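Local coordinates for protein 2-dehydropantoate 2-reductase, putative (Enterococcus faecalis, PDB 2EW2) that probably catalyses the NADPH-dependent reduction of 2-dehydropantoate (ketopantoate) to (R)-pantoate on the way to pantothenate, at residues L77-T82 with D169-A174; L153-P158 with K162-V167; G196-L201 with A210-L215; C202-C207 with A300-L305. One frame throughout, in Å; residues are numbered along the deposited sequence. Where two conformers were deposited one is given.

The four contacts fall into two pairs on opposite sides of the chain's centre. Contacts 1 and 2 lie in the Rossmann-type N-terminal domain. They share helix 161-173 and the same mixed sheet, their centres are about 12 Å apart, and contact 2 is nested inside the loop that contact 1 closes. Contacts 3 and 4 lie in the helical C-terminal domain and share helix 198-205. Their centres are about 10 Å apart, their segments alternate along the chain, and both touch the second subunit. The two pairs follow each other in sequence, with centres about 37 Å apart. One pair thus belongs to the nucleotide-binding type of fold, the other to the helical, dimer-forming part.

Contact 1: L77-T82 with D169-A174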
loop_
_atom_site.group_PDB
_atom_site.type_symbol
_atom_site.label_atom_id
_atom_site.label_comp_id
_atom_site.label_asym_id
_atom_site.label_seq_id
_atom_site.Cartn_x
_atom_site.Cartn_y
_atom_site.Cartn_z
ATOM N N LEU B 77 -8.240 -38.166 16.048
ATOM C CA LEU B 77 -8.305 -37.219 14.923
ATOM C C LEU B 77 -9.283 -36.124 15.241
ATOM O O LEU B 77 -10.378 -36.391 15.725
ATOM C CB LEU B 77 -8.737 -37.907 13.617
ATOM C CG LEU B 77 -8.926 -37.047 12.347
ATOM C CD1 LEU B 77 -7.588 -36.450 11.882
ATOM C CD2 LEU B 77 -9.593 -37.847 11.213
ATOM N N ILE B 78 -8.885 -34.890 14.965
ATOM C CA ILE B 78 -9.816 -33.776 14.988
ATOM C C ILE B 78 -9.908 -33.251 13.558
ATOM O O ILE B 78 -8.883 -33.055 12.898
ATOM C CB ILE B 78 -9.380 -32.642 15.957
ATOM C CG1 ILE B 78 -9.272 -33.168 17.395
ATOM C CG2 ILE B 78 -10.404 -31.441 15.929
ATOM C CD1 ILE B 78 -8.523 -32.204 18.331
ATOM N N ILE B 79 -11.136 -33.073 13.079
ATOM C CA ILE B 79 -11.370 -32.467 11.783
ATOM C C ILE B 79 -11.801 -31.026 12.016
ATOM O O ILE B 79 -12.833 -30.777 12.627
ATOM C CB ILE B 79 -12.434 -33.211 10.941
ATOM C CG1 ILE B 79 -11.953 -34.635 10.644
ATOM C CG2 ILE B 79 -12.693 -32.414 9.630
ATOM C CD1 ILE B 79 -13.067 -35.640 10.252
ATOM N N ALA B 80 -10.985 -30.091 11.535
ATOM C CA ALA B 80 -11.214 -28.666 11.745
ATOM C C ALA B 80 -12.039 -28.050 10.606
ATOM O O ALA B 80 -11.597 -28.034 9.460
ATOM C CB ALA B 80 -9.878 -27.943 11.871
ATOM N N LEU B 81 -13.231 -27.550 10.943
ATOM C CA LEU B 81 -14.088 -26.827 10.008
ATOM C C LEU B 81 -14.572 -25.469 10.535
ATOM O O LEU B 81 -15.278 -24.744 9.828
ATOM C CB LEU B 81 -15.284 -27.691 9.604
ATOM C CG LEU B 81 -14.894 -28.800 8.625
ATOM C CD1 LEU B 81 -15.698 -30.054 8.867
ATOM C CD2 LEU B 81 -15.043 -28.295 7.172
ATOM N N THR B 82 -14.200 -25.134 11.770
ATOM C CA THR B 82 -14.510 -23.836 12.382
ATOM C C THR B 82 -13.861 -22.716 11.560
ATOM O O THR B 82 -12.669 -22.808 11.219
ATOM C CB THR B 82 -13.935 -23.803 13.817
ATOM O OG1 THR B 82 -14.468 -24.905 14.562
ATOM C CG2 THR B 82 -14.276 -22.513 14.548
ATOM N N ASP B 169 -7.660 -44.396 4.438
ATOM C CA ASP B 169 -8.311 -45.704 4.603
ATOM C C ASP B 169 -9.641 -45.596 5.351
ATOM O O ASP B 169 -10.665 -46.119 4.899
ATOM C CB ASP B 169 -7.383 -46.681 5.333
ATOM C CG ASP B 169 -6.198 -47.105 4.495
ATOM O OD1 ASP B 169 -6.228 -46.914 3.256
ATOM O OD2 ASP B 169 -5.225 -47.643 5.075
ATOM N N VAL B 170 -9.615 -44.922 6.494
ATOM C CA VAL B 170 -10.831 -44.668 7.280
ATOM C C VAL B 170 -11.923 -43.931 6.485
ATOM O O VAL B 170 -13.087 -44.376 6.442
ATOM C CB VAL B 170 -10.513 -43.912 8.595
ATOM C CG1 VAL B 170 -11.814 -43.524 9.309
ATOM C CG2 VAL B 170 -9.638 -44.799 9.515
ATOM N N PHE B 171 -11.532 -42.839 5.820
ATOM C CA PHE B 171 -12.440 -42.053 4.980
ATOM C C PHE B 171 -12.971 -42.856 3.798
ATOM O O PHE B 171 -14.089 -42.619 3.333
ATOM C CB PHE B 171 -11.710 -40.814 4.441
ATOM C CG PHE B 171 -11.607 -39.682 5.432
ATOM C CD1 PHE B 171 -11.733 -39.908 6.800
ATOM C CD2 PHE B 171 -11.345 -38.388 4.990
ATOM C CE1 PHE B 171 -11.634 -38.851 7.726
ATOM C CE2 PHE B 171 -11.231 -37.336 5.898
ATOM C CZ PHE B 171 -11.380 -37.574 7.268
ATOM N N GLN B 172 -12.158 -43.782 3.294
ATOM C CA GLN B 172 -12.559 -44.600 2.144
ATOM C C GLN B 172 -13.743 -45.491 2.503
ATOM O O GLN B 172 -14.735 -45.574 1.768
ATOM C CB GLN B 172 -11.389 -45.460 1.663
ATOM C CG GLN B 172 -11.773 -46.451 0.556
ATOM C CD GLN B 172 -12.181 -45.730 -0.697
ATOM O OE1 GLN B 172 -11.577 -44.715 -1.059
ATOM N NE2 GLN B 172 -13.217 -46.236 -1.371
ATOM N N LYS B 173 -13.627 -46.141 3.654
ATOM C CA LYS B 173 -14.654 -47.029 4.139
ATOM C C LYS B 173 -15.943 -46.284 4.488
ATOM O O LYS B 173 -17.027 -46.844 4.377
ATOM C CB LYS B 173 -14.112 -47.840 5.308
ATOM C CG LYS B 173 -13.112 -48.885 4.840
ATOM C CD LYS B 173 -12.290 -49.447 5.973
ATOM C CE LYS B 173 -11.137 -50.254 5.417
ATOM N NZ LYS B 173 -10.027 -50.367 6.409
ATOM N N ALA B 174 -15.816 -45.002 4.844
ATOM C CA ALA B 174 -16.955 -44.150 5.158
ATOM C C ALA B 174 -17.611 -43.532 3.925
ATOM O O ALA B 174 -18.580 -42.789 4.062
ATOM C CB ALA B 174 -16.536 -43.051 6.142
#
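The ring of Phe171 is the one flat group here, and two aliphatic side chains meet its outer end obliquely. Leu77 CD2 lies 4.2 Å from Phe171 CE1. Ile79 CD1 comes closer, 3.9 Å from Phe171 CZ. The two methyls lie on opposite sides of the ring plane, beyond the CE1-CZ end of the ring. Ile79 and Phe171 reach for each other from opposite directions, while Leu77 approaches at a slant. The backbones stay far apart, so the long side chains do the bridging. The CA-CB bond of Phe171 does not point at the strand. Its CG lies anti to the carbonyl carbon (chi1 -80°), and this carries the ring across to the sheet.

Strand 77-80 is an inner, parallel strand of the Rossmann-type sheet, next to strand 5-9 and strand 103-106. Helix 161-173 covers the face to which Leu77 and Ile79 point. Ile78 and Ala80, the alternate residues, pack on Phe91 of helix 84-94. Helix 13-24 adds Leu22, which touches both Ile79 and Phe171. Ile6 of strand 5-9 packs on Leu77 and on Ile79.

Contact 2: L153-P158 with K162-V167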
loop_
_atom_site.group_PDB
_atom_site.type_symbol
_atom_site.label_atom_id
_atom_site.label_comp_id
_atom_site.label_asym_id
_atom_site.label_seq_id
_atom_site.Cartn_x
_atom_site.Cartn_y
_atom_site.Cartn_z
ATOM N N LEU B 153 -6.154 -34.895 0.783
ATOM C CA LEU B 153 -5.440 -34.506 2.001
ATOM C C LEU B 153 -3.949 -34.780 1.897
ATOM O O LEU B 153 -3.497 -35.557 1.043
ATOM C CB LEU B 153 -6.050 -35.149 3.259
ATOM C CG LEU B 153 -5.985 -36.675 3.410
ATOM C CD1 LEU B 153 -4.672 -37.131 4.086
ATOM C CD2 LEU B 153 -7.177 -37.146 4.210
ATOM N N GLU B 154 -3.188 -34.118 2.761
ATOM C CA GLU B 154 -1.737 -34.198 2.739
ATOM C C GLU B 154 -1.241 -33.897 4.148
ATOM O O GLU B 154 -1.746 -32.992 4.782
ATOM C CB GLU B 154 -1.166 -33.156 1.749
ATOM C CG GLU B 154 0.328 -33.272 1.581
ATOM C CD GLU B 154 0.954 -32.304 0.584
ATOM O OE1 GLU B 154 0.284 -31.386 0.041
ATOM O OE2 GLU B 154 2.170 -32.483 0.345
ATOM N N ASN B 155 -0.281 -34.679 4.640
ATOM C CA ASN B 155 0.462 -34.341 5.867
ATOM C C ASN B 155 1.389 -33.173 5.585
ATOM O O ASN B 155 2.016 -33.119 4.525
ATOM C CB ASN B 155 1.313 -35.522 6.359
ATOM C CG ASN B 155 2.180 -36.113 5.260
ATOM O OD1 ASN B 155 3.410 -36.148 5.361
ATOM N ND2 ASN B 155 1.539 -36.572 4.195
ATOM N N ILE B 156 1.480 -32.251 6.533
ATOM C CA ILE B 156 2.375 -31.118 6.388
ATOM C C ILE B 156 3.811 -31.501 6.714
ATOM O O ILE B 156 4.738 -31.016 6.068
ATOM C CB ILE B 156 1.920 -29.932 7.271
ATOM C CG1 ILE B 156 0.549 -29.442 6.777
ATOM C CG2 ILE B 156 3.002 -28.815 7.280
ATOM C CD1 ILE B 156 -0.001 -28.241 7.537
ATOM N N ASP B 157 3.978 -32.364 7.715
ATOM C CA ASP B 157 5.289 -32.809 8.201
ATOM C C ASP B 157 5.564 -34.226 7.673
ATOM O O ASP B 157 4.664 -35.056 7.679
ATOM C CB ASP B 157 5.267 -32.817 9.735
ATOM C CG ASP B 157 6.622 -33.103 10.340
ATOM O OD1 ASP B 157 7.017 -34.293 10.379
ATOM O OD2 ASP B 157 7.286 -32.142 10.797
ATOM N N PRO B 158 6.802 -34.512 7.231
ATOM C CA PRO B 158 7.048 -35.839 6.628
ATOM C C PRO B 158 6.756 -37.029 7.544
ATOM O O PRO B 158 6.438 -38.113 7.044
ATOM C CB PRO B 158 8.531 -35.779 6.229
ATOM C CG PRO B 158 9.114 -34.708 7.082
ATOM C CD PRO B 158 8.026 -33.684 7.216
ATOM N N LYS B 162 2.370 -41.757 7.415
ATOM C CA LYS B 162 1.731 -43.045 7.708
ATOM C C LYS B 162 0.310 -42.832 8.228
ATOM O O LYS B 162 -0.636 -43.487 7.778
ATOM C CB LYS B 162 2.571 -43.851 8.708
ATOM C CG LYS B 162 2.089 -45.302 8.922
ATOM C CD LYS B 162 2.909 -45.977 10.040
ATOM C CE LYS B 162 2.424 -47.411 10.319
ATOM N NZ LYS B 162 3.032 -47.972 11.587
ATOM N N PHE B 163 0.153 -41.907 9.168
ATOM C CA PHE B 163 -1.168 -41.620 9.695
ATOM C C PHE B 163 -2.107 -40.975 8.685
ATOM O O PHE B 163 -3.295 -41.288 8.674
ATOM C CB PHE B 163 -1.111 -40.777 10.964
ATOM C CG PHE B 163 -2.412 -40.759 11.714
ATOM C CD1 PHE B 163 -2.737 -41.790 12.590
ATOM C CD2 PHE B 163 -3.329 -39.726 11.528
ATOM C CE1 PHE B 163 -3.956 -41.773 13.278
ATOM C CE2 PHE B 163 -4.543 -39.704 12.213
ATOM C CZ PHE B 163 -4.857 -40.715 13.080
ATOM N N ALA B 164 -1.586 -40.097 7.830
ATOM C CA ALA B 164 -2.386 -39.554 6.728
ATOM C C ALA B 164 -2.992 -40.698 5.892
ATOM O O ALA B 164 -4.172 -40.656 5.530
ATOM C CB ALA B 164 -1.533 -38.635 5.836
ATOM N N LEU B 165 -2.173 -41.713 5.592
ATOM C CA LEU B 165 -2.618 -42.870 4.817
ATOM C C LEU B 165 -3.710 -43.646 5.549
ATOM O O LEU B 165 -4.669 -44.124 4.920
ATOM C CB LEU B 165 -1.424 -43.766 4.438
ATOM C CG LEU B 165 -0.456 -43.167 3.400
ATOM C CD1 LEU B 165 0.694 -44.131 3.105
ATOM C CD2 LEU B 165 -1.169 -42.822 2.117
ATOM N N GLU B 166 -3.569 -43.739 6.869
ATOM C CA GLU B 166 -4.553 -44.380 7.739
ATOM C C GLU B 166 -5.893 -43.636 7.758
ATOM O O GLU B 166 -6.960 -44.254 7.766
ATOM C CB GLU B 166 -3.973 -44.536 9.151
ATOM C CG GLU B 166 -2.983 -45.713 9.247
ATOM C CD GLU B 166 -2.062 -45.674 10.468
ATOM O OE1 GLU B 166 -2.302 -44.882 11.414
ATOM O OE2 GLU B 166 -1.077 -46.453 10.472
ATOM N N VAL B 167 -5.829 -42.305 7.766
ATOM C CA VAL B 167 -7.016 -41.452 7.638
ATOM C C VAL B 167 -7.708 -41.656 6.287
ATOM O O VAL B 167 -8.919 -41.782 6.256
ATOM C CB VAL B 167 -6.687 -39.960 7.836
ATOM C CG1 VAL B 167 -7.907 -39.077 7.503
ATOM C CG2 VAL B 167 -6.214 -39.712 9.275
#
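Leu153 lies against Ala164 and Val167 within a beta-alpha-beta unit made of strand 151-155, helix 161-173 and strand 178-180. The axes of the segments 153-155 and 162-167 run nearly antiparallel, at 158°, and approach to 8.0 Å. Leu153 is the main contributor from the strand, Ala164 from the helix. The CG of Leu153 sits between the backbone N and the carbonyl carbon (chi1 65°), a crowded position, and its two methyls are divided between two turns of the helix. CD1 takes the earlier turn, with Leu153 CD1 3.9 Å from Ala164 CB. The same methyl is also close to the carbonyl oxygen of Ala164. CD2 takes the later turn and meets Val167.

Asn155 has a similar first torsion (chi1 51°). Its side-chain amide reaches the methyl of Ala164 from the strand side. The small Ala164 is thus covered by both residues, at the point where Asn155 and Ala164 bring their CA atoms to 6.0 Å. Leu127 of the neighbouring strand 126-131 also packs on Asn155, Ala164 and Val167. Val167 turns CG1 anti to its backbone N. This branch makes the contact with the leucine, Val167 CG1 lying 3.9 Å from Leu153 CD2.

Contact 3: G196-L201 with A210-L215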
loop_
_atom_site.group_PDB
_atom_site.type_symbol
_atom_site.label_atom_id
_atom_site.label_comp_id
_atom_site.label_asym_id
_atom_site.label_seq_id
_atom_site.Cartn_x
_atom_site.Cartn_y
_atom_site.Cartn_z
ATOM N N GLY B 196 -4.506 -12.979 -3.133
ATOM C CA GLY B 196 -3.697 -12.000 -2.400
ATOM C C GLY B 196 -3.336 -10.817 -3.276
ATOM O O GLY B 196 -2.568 -9.926 -2.859
ATOM N N THR B 197 -3.894 -10.809 -4.492
ATOM C CA THR B 197 -3.651 -9.724 -5.458
ATOM C C THR B 197 -4.923 -8.898 -5.739
ATOM O O THR B 197 -5.132 -7.862 -5.118
ATOM C CB THR B 197 -3.012 -10.249 -6.740
ATOM O OG1 THR B 197 -3.857 -11.251 -7.323
ATOM C CG2 THR B 197 -1.641 -10.856 -6.443
ATOM N N LEU B 198 -5.796 -9.388 -6.623
ATOM C CA LEU B 198 -6.965 -8.620 -7.094
ATOM C C LEU B 198 -7.934 -8.210 -5.990
ATOM O O LEU B 198 -8.482 -7.100 -6.010
ATOM C CB LEU B 198 -7.727 -9.426 -8.164
ATOM C CG LEU B 198 -6.972 -9.679 -9.475
ATOM C CD1 LEU B 198 -7.707 -10.728 -10.326
ATOM C CD2 LEU B 198 -6.825 -8.380 -10.234
ATOM N N ASN B 199 -8.133 -9.108 -5.028
ATOM C CA ASN B 199 -9.001 -8.850 -3.881
ATOM C C ASN B 199 -8.696 -7.534 -3.179
ATOM O O ASN B 199 -9.542 -6.640 -3.137
ATOM C CB ASN B 199 -8.897 -9.989 -2.863
ATOM C CG ASN B 199 -9.935 -11.099 -3.090
ATOM O OD1 ASN B 199 -10.944 -10.902 -3.753
ATOM N ND2 ASN B 199 -9.681 -12.268 -2.508
ATOM N N GLY B 200 -7.498 -7.409 -2.613
ATOM C CA GLY B 200 -7.194 -6.209 -1.855
ATOM C C GLY B 200 -7.043 -5.021 -2.796
ATOM O O GLY B 200 -7.485 -3.929 -2.482
ATOM N N LEU B 201 -6.440 -5.251 -3.954
ATOM C CA LEU B 201 -6.155 -4.180 -4.915
ATOM C C LEU B 201 -7.423 -3.531 -5.496
ATOM O O LEU B 201 -7.537 -2.301 -5.513
ATOM C CB LEU B 201 -5.203 -4.665 -6.021
ATOM C CG LEU B 201 -3.758 -4.962 -5.571
ATOM C CD1 LEU B 201 -2.957 -5.765 -6.625
ATOM C CD2 LEU B 201 -2.996 -3.702 -5.187
ATOM N N ALA B 210 -10.898 -6.382 -14.902
ATOM C CA ALA B 210 -10.369 -5.875 -16.168
ATOM C C ALA B 210 -9.867 -4.431 -16.054
ATOM O O ALA B 210 -8.860 -4.083 -16.669
ATOM C CB ALA B 210 -11.434 -5.980 -17.278
ATOM N N GLU B 211 -10.591 -3.589 -15.309
ATOM C CA GLU B 211 -10.193 -2.194 -15.097
ATOM C C GLU B 211 -8.846 -2.182 -14.402
ATOM O O GLU B 211 -7.933 -1.480 -14.834
ATOM C CB GLU B 211 -11.218 -1.423 -14.249
ATOM C CG GLU B 211 -12.489 -0.992 -15.007
ATOM C CD GLU B 211 -13.551 -0.383 -14.092
ATOM O OE1 GLU B 211 -13.600 -0.737 -12.904
ATOM O OE2 GLU B 211 -14.349 0.469 -14.559
ATOM N N PHE B 212 -8.711 -2.991 -13.347
ATOM C CA PHE B 212 -7.406 -3.143 -12.703
ATOM C C PHE B 212 -6.325 -3.647 -13.669
ATOM O O PHE B 212 -5.238 -3.059 -13.770
ATOM C CB PHE B 212 -7.438 -4.033 -11.450
ATOM C CG PHE B 212 -6.075 -4.195 -10.849
ATOM C CD1 PHE B 212 -5.539 -3.197 -10.039
ATOM C CD2 PHE B 212 -5.276 -5.276 -11.193
ATOM C CE1 PHE B 212 -4.233 -3.308 -9.543
ATOM C CE2 PHE B 212 -3.976 -5.378 -10.700
ATOM C CZ PHE B 212 -3.466 -4.406 -9.887
ATOM N N GLY B 213 -6.618 -4.731 -14.369
ATOM C CA GLY B 213 -5.646 -5.338 -15.264
ATOM C C GLY B 213 -5.020 -4.376 -16.257
ATOM O O GLY B 213 -3.818 -4.458 -16.532
ATOM N N ALA B 214 -5.826 -3.458 -16.790
ATOM C CA ALA B 214 -5.383 -2.521 -17.838
ATOM C C ALA B 214 -4.425 -1.445 -17.333
ATOM O O ALA B 214 -3.751 -0.798 -18.138
ATOM C CB ALA B 214 -6.592 -1.858 -18.507
ATOM N N LEU B 215 -4.370 -1.242 -16.018
ATOM C CA LEU B 215 -3.556 -0.178 -15.446
ATOM C C LEU B 215 -2.093 -0.412 -15.776
ATOM O O LEU B 215 -1.656 -1.548 -15.836
ATOM C CB LEU B 215 -3.746 -0.088 -13.923
ATOM C CG LEU B 215 -5.138 0.281 -13.426
ATOM C CD1 LEU B 215 -5.210 0.215 -11.908
ATOM C CD2 LEU B 215 -5.545 1.673 -13.957
#
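Phe212 reaches from the short helix 209-214 to helix 198-205, two consecutive helices joined by a short loop in the helical C-terminal domain. The tight part of the contact is its ring, which two leucines one turn apart meet at different atoms. Leu198 CD2 is 3.6 Å from Phe212 CD2. Leu201 CD1 is also 3.6 Å from its partner, Phe212 CZ. Both leucines slant past the ring, and their methyls lie oblique to it, on the same side of its plane. The CA-CB bond of Phe212 points toward segment 196-201. With CG anti to the backbone N (chi1 178°), the ring is set where both leucines can meet it. Leu198 begins in another direction but bends its CD2 in to the ring.

More neighbours close round Phe212. Leu221 and Val222 of helix 218-235 pack on it, and so do Cys202 and Leu205 of helix 198-205. Leu201 is also covered from outside the chain, by Leu305 of the second subunit. The looser side is the outer face of helix 209-214. Glu211 and Ala214 are exposed there and do not touch segment 196-201. Glu211 still packs on Leu312 of the second subunit, so this side also meets the second subunit.

Leu201 grips the ring with more than its methyl end. Leu201 CB is 3.9 Å from Phe212 CE1, beside the ring atom that Leu201 CD1 meets.

Contact 4: C202-C207 with A300-L305; sequences CTILDC and AMLTQL
Helix 198-205 packs on the long helix 297-313 in the all-helical C-terminal domain, at the dimer interface. Within 202-207, Ile204 makes the contact. Its CD1 lies across Leu305, 3.9 Å from Leu305 CB, and the two side chains cross at about a right angle. Ile204 CD1 sits 3.6 Å from Leu305 O. One carbon back, Ile204 CG1 is 4.1 Å from Leu305 CB and 4.2 Å from Leu302 CD1. Leu302 runs alongside in the reverse sense and touches with CD1. Ile204 has chi2 of -54°, which folds CD1 back from an extended chain and brings it over the backbone of Leu305.

The second subunit adds to the same layer. Ile204 packs on Ile204 of the second subunit, and Leu305 on Met301 (selenomethionine) of the second subunit. Polar links lie around this apolar centre: Leu205 O hydrogen-bonds to Lys309 NZ of the second subunit, and Gln304 OE1 to Ser220 OG of the second subunit. Within the chain, Thr203 packs on helix 264-271.

Glu311, seen to bind magnesium in a structure of this protein, has its side chain about 11 Å from that of Ile204. No metal is bound to this chain. All that meets between the two segments is aliphatic carbon and one peptide carbonyl, so shape and burial, rather than charge, hold the two segments together here.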
loop_
_atom_site.group_PDB
_atom_site.type_symbol
_atom_site.label_atom_id
_atom_site.label_comp_id
_atom_site.label_asym_id
_atom_site.label_seq_id
_atom_site.Cartn_x
_atom_site.Cartn_y
_atom_site.Cartn_z
ATOM N N CYS B 202 -8.371 -4.347 -5.949
ATOM C CA CYS B 202 -9.640 -3.838 -6.488
ATOM C C CYS B 202 -10.466 -3.197 -5.390
ATOM O O CYS B 202 -11.147 -2.192 -5.627
ATOM C CB CYS B 202 -10.439 -4.947 -7.183
ATOM S SG CYS B 202 -9.623 -5.607 -8.639
ATOM N N THR B 203 -10.397 -3.770 -4.187
ATOM C CA THR B 203 -11.058 -3.195 -3.004
ATOM C C THR B 203 -10.541 -1.800 -2.659
ATOM O O THR B 203 -11.328 -0.881 -2.411
ATOM C CB THR B 203 -10.929 -4.144 -1.771
ATOM O OG1 THR B 203 -11.670 -5.337 -2.015
ATOM C CG2 THR B 203 -11.455 -3.511 -0.490
ATOM N N ILE B 204 -9.216 -1.648 -2.633
ATOM C CA ILE B 204 -8.590 -0.381 -2.277
ATOM C C ILE B 204 -8.739 0.671 -3.375
ATOM O O ILE B 204 -9.101 1.820 -3.096
ATOM C CB ILE B 204 -7.088 -0.593 -1.878
ATOM C CG1 ILE B 204 -6.989 -1.223 -0.476
ATOM C CG2 ILE B 204 -6.331 0.709 -1.898
ATOM C CD1 ILE B 204 -7.753 -0.452 0.651
ATOM N N LEU B 205 -8.486 0.283 -4.619
ATOM C CA LEU B 205 -8.611 1.211 -5.734
ATOM C C LEU B 205 -10.064 1.492 -6.174
ATOM O O LEU B 205 -10.316 2.489 -6.871
ATOM C CB LEU B 205 -7.776 0.724 -6.923
ATOM C CG LEU B 205 -6.245 0.774 -6.779
ATOM C CD1 LEU B 205 -5.556 0.082 -7.963
ATOM C CD2 LEU B 205 -5.810 2.229 -6.704
ATOM N N ASP B 206 -10.996 0.625 -5.755
ATOM C CA ASP B 206 -12.413 0.642 -6.193
ATOM C C ASP B 206 -12.534 0.481 -7.702
ATOM O O ASP B 206 -12.745 1.450 -8.412
ATOM C CB ASP B 206 -13.161 1.912 -5.744
ATOM C CG ASP B 206 -14.683 1.774 -5.871
ATOM O OD1 ASP B 206 -15.146 0.917 -6.639
ATOM O OD2 ASP B 206 -15.423 2.507 -5.186
ATOM N N CYS B 207 -12.368 -0.743 -8.188
ATOM C CA CYS B 207 -12.486 -1.036 -9.609
ATOM C C CYS B 207 -12.725 -2.538 -9.834
ATOM O O CYS B 207 -12.556 -3.346 -8.913
ATOM C CB CYS B 207 -11.239 -0.564 -10.356
ATOM S SG CYS B 207 -9.706 -1.473 -9.950
ATOM N N ALA B 300 2.087 -6.422 3.774
ATOM C CA ALA B 300 1.886 -5.672 5.016
ATOM C C ALA B 300 1.106 -4.386 4.775
ATOM O O ALA B 300 0.142 -4.094 5.471
ATOM C CB ALA B 300 3.238 -5.362 5.691
HETATM N N MSE B 301 1.511 -3.621 3.769
HETATM C CA MSE B 301 0.820 -2.376 3.475
HETATM C C MSE B 301 -0.601 -2.616 3.000
HETATM O O MSE B 301 -1.515 -1.917 3.400
HETATM C CB MSE B 301 1.566 -1.556 2.429
HETATM C CG MSE B 301 0.879 -0.205 2.226
HETATM SE SE MSE B 301 1.818 1.025 1.029
HETATM C CE MSE B 301 2.906 -0.036 0.181
ATOM N N LEU B 302 -0.781 -3.607 2.142
ATOM C CA LEU B 302 -2.112 -3.896 1.618
ATOM C C LEU B 302 -3.032 -4.315 2.750
ATOM O O LEU B 302 -4.190 -3.866 2.825
ATOM C CB LEU B 302 -2.042 -4.971 0.537
ATOM C CG LEU B 302 -3.334 -5.235 -0.254
ATOM C CD1 LEU B 302 -3.831 -3.939 -0.940
ATOM C CD2 LEU B 302 -3.072 -6.359 -1.258
ATOM N N THR B 303 -2.516 -5.164 3.639
ATOM C CA THR B 303 -3.291 -5.588 4.828
ATOM C C THR B 303 -3.740 -4.380 5.667
ATOM O O THR B 303 -4.924 -4.260 6.010
ATOM C CB THR B 303 -2.502 -6.606 5.683
ATOM O OG1 THR B 303 -2.155 -7.749 4.870
ATOM C CG2 THR B 303 -3.345 -7.074 6.876
ATOM N N GLN B 304 -2.801 -3.483 5.975
ATOM C CA GLN B 304 -3.090 -2.283 6.756
ATOM C C GLN B 304 -4.082 -1.346 6.054
ATOM O O GLN B 304 -4.972 -0.796 6.691
ATOM C CB GLN B 304 -1.788 -1.544 7.099
ATOM C CG GLN B 304 -0.879 -2.276 8.111
ATOM C CD GLN B 304 0.521 -1.649 8.175
ATOM O OE1 GLN B 304 0.670 -0.469 8.486
ATOM N NE2 GLN B 304 1.541 -2.434 7.850
ATOM N N LEU B 305 -3.948 -1.188 4.741
ATOM C CA LEU B 305 -4.861 -0.325 3.974
ATOM C C LEU B 305 -6.284 -0.879 4.003
ATOM O O LEU B 305 -7.242 -0.134 4.228
ATOM C CB LEU B 305 -4.393 -0.170 2.514
ATOM C CG LEU B 305 -3.073 0.612 2.297
ATOM C CD1 LEU B 305 -2.699 0.622 0.822
ATOM C CD2 LEU B 305 -3.202 2.020 2.830
#